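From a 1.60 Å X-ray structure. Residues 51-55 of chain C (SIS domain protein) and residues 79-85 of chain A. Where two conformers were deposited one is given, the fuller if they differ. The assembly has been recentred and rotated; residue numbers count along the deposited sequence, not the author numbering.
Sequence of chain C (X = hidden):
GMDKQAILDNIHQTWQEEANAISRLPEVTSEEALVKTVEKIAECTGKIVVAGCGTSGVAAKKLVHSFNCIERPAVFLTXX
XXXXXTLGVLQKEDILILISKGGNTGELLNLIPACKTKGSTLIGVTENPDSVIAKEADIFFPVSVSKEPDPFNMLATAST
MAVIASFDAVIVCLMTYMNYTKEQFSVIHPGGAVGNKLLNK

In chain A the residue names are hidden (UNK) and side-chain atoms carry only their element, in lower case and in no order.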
# COMPACT_ATOMS: atom_id res chain seq x y z
N ALA C 51 -9.90 -3.02 -8.39
CA ALA C 51 -9.77 -3.93 -7.25
C ALA C 51 -9.43 -5.35 -7.68
O ALA C 51 -9.91 -5.84 -8.70
CB ALA C 51 -11.04 -3.91 -6.40
N GLY C 52 -8.60 -6.00 -6.88
CA GLY C 52 -8.24 -7.40 -7.04
C GLY C 52 -7.58 -7.92 -5.78
O GLY C 52 -7.11 -7.13 -4.93
N CYS C 53 -7.57 -9.24 -5.68
CA CYS C 53 -6.99 -9.95 -4.56
C CYS C 53 -5.70 -10.66 -4.96
O CYS C 53 -5.61 -11.19 -6.05
CB CYS C 53 -7.97 -11.01 -4.05
SG CYS C 53 -9.47 -10.37 -3.24
N GLY C 54 -4.73 -10.69 -4.06
CA GLY C 54 -3.50 -11.42 -4.32
C GLY C 54 -2.84 -10.99 -5.61
O GLY C 54 -2.71 -9.79 -5.87
N THR C 55 -2.50 -11.95 -6.49
CA THR C 55 -1.82 -11.61 -7.74
C THR C 55 -2.68 -10.67 -8.60
O THR C 55 -2.15 -9.76 -9.23
CB THR C 55 -1.30 -12.87 -8.52
OG1 THR C 55 -0.44 -12.45 -9.59
CG2 THR C 55 -2.46 -13.74 -9.07
N UNK A 79 -5.50 -8.36 4.57
CA UNK A 79 -6.35 -9.56 4.62
C UNK A 79 -6.87 -10.10 3.25
O UNK A 79 -6.98 -11.32 3.08
c UNK A 79 -5.96 -7.34 5.54
c UNK A 79 -6.88 -8.12 6.43
c UNK A 79 -7.49 -9.16 5.57
N UNK A 80 -7.16 -9.21 2.30
CA UNK A 80 -7.63 -9.63 0.95
C UNK A 80 -6.50 -10.22 0.06
O UNK A 80 -6.79 -10.80 -1.01
c UNK A 80 -8.40 -8.50 0.25
o UNK A 80 -7.66 -7.32 0.15
N UNK A 81 -5.23 -10.06 0.47
CA UNK A 81 -4.07 -10.70 -0.18
C UNK A 81 -3.62 -11.93 0.62
O UNK A 81 -3.18 -12.91 0.03
c UNK A 81 -3.23 -8.56 -1.23
c UNK A 81 -2.88 -9.74 -0.35
o UNK A 81 -2.74 -7.44 -0.95
o UNK A 81 -4.03 -8.76 -2.17
N UNK A 82 -3.68 -11.84 1.97
CA UNK A 82 -3.30 -12.93 2.91
C UNK A 82 -3.81 -14.34 2.58
O UNK A 82 -3.02 -15.28 2.48
c UNK A 82 -3.74 -12.53 4.33
N UNK A 83 -5.12 -14.46 2.39
CA UNK A 83 -5.77 -15.74 2.03
C UNK A 83 -5.57 -16.16 0.55
O UNK A 83 -6.09 -17.21 0.12
c UNK A 83 -7.43 -15.56 3.91
c UNK A 83 -8.06 -14.66 1.61
c UNK A 83 -7.27 -15.72 2.39
N UNK A 84 -4.83 -15.34 -0.21
CA UNK A 84 -4.47 -15.56 -1.61
C UNK A 84 -2.95 -15.62 -1.84
O UNK A 84 -2.45 -15.30 -2.94
c UNK A 84 -8.71 -14.18 -2.00
n UNK A 84 -8.69 -15.19 -2.86
c UNK A 84 -7.39 -15.47 -3.17
c UNK A 84 -5.13 -14.46 -2.43
n UNK A 84 -7.47 -13.80 -1.75
c UNK A 84 -6.61 -14.60 -2.49
N UNK A 85 -2.22 -16.06 -0.80
CA UNK A 85 -0.78 -16.30 -0.85
C UNK A 85 0.14 -15.53 0.06
O UNK A 85 1.23 -16.02 0.37
O HOH W 1 -6.06 -7.07 -2.15
O HOH W 2 -2.03 -7.60 -4.17

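Position 79 of chain A has three side-chain carbons that close a ring onto the backbone N. Only proline is built this way, so this is Pro A79. It lies in a helix and does not touch the chain C stretch.

Position 80 carries one carbon and then one oxygen. The backbone O of position 80 lies 3.3 Å from Cys C53 CB. An unbranched pair of this kind is serine, Ser A80, with chi1 in the p rotamer. Ser A80 OG donates to water 1, with 2.8 Å between OG and the water O.

Position 81 has two carbons, the second carrying two oxygens. One oxygen lies 2.8 Å from Gly C54 N. A carboxylate on a short stem is aspartate, and a backbone N-H suits it as a donor. This is Asp A81. Its CA-to-CB bond points sideways; chi1 is m, and the end of the side chain comes nearer to chain C. Gly C54 N donates a hydrogen bond to OD1.

Position 82 has a single side-chain carbon, which points away from chain C. It is Ala A82.

Position 83 has one carbon carrying two more, three in all, with no ring. This is the beta-branched Val A83. It makes no contact with the chain C stretch.

Position 84 has one carbon and then a five-membered ring of three carbons and two nitrogens. Its CA-to-CB bond points toward chain C, and Cys C53 CB sits over one ring face, 4.0 Å from the ring centroid. That ring is imidazole, so the residue is His A84. His A84 ND1 donates to Ser A80 O at 3.2 Å, which ties the ring back to its own helix.

Position 85 has no side-chain atoms and is Gly A85. At its backbone angles, 119/-26, a CB would be jammed against the carbonyl O of the residue before.

The contact rests on one direct hydrogen bond, a packed ring and two waters. Water 1 donates to Asp A81 OD1 and to Gly C52 O, at 2.6 and 3.0 Å from its O. Water 2 donates to Gly C54 O at 2.9 Å from its O and, weakly, to Asp A81 OD1. OD1 therefore gathers three donors. Gly C54 CA packs 3.9 Å from His A84 CB. An ideal CB on Gly C54 would clash with that atom, and its positive phi also favours glycine.

Chain A 79-85: PSDAVHG
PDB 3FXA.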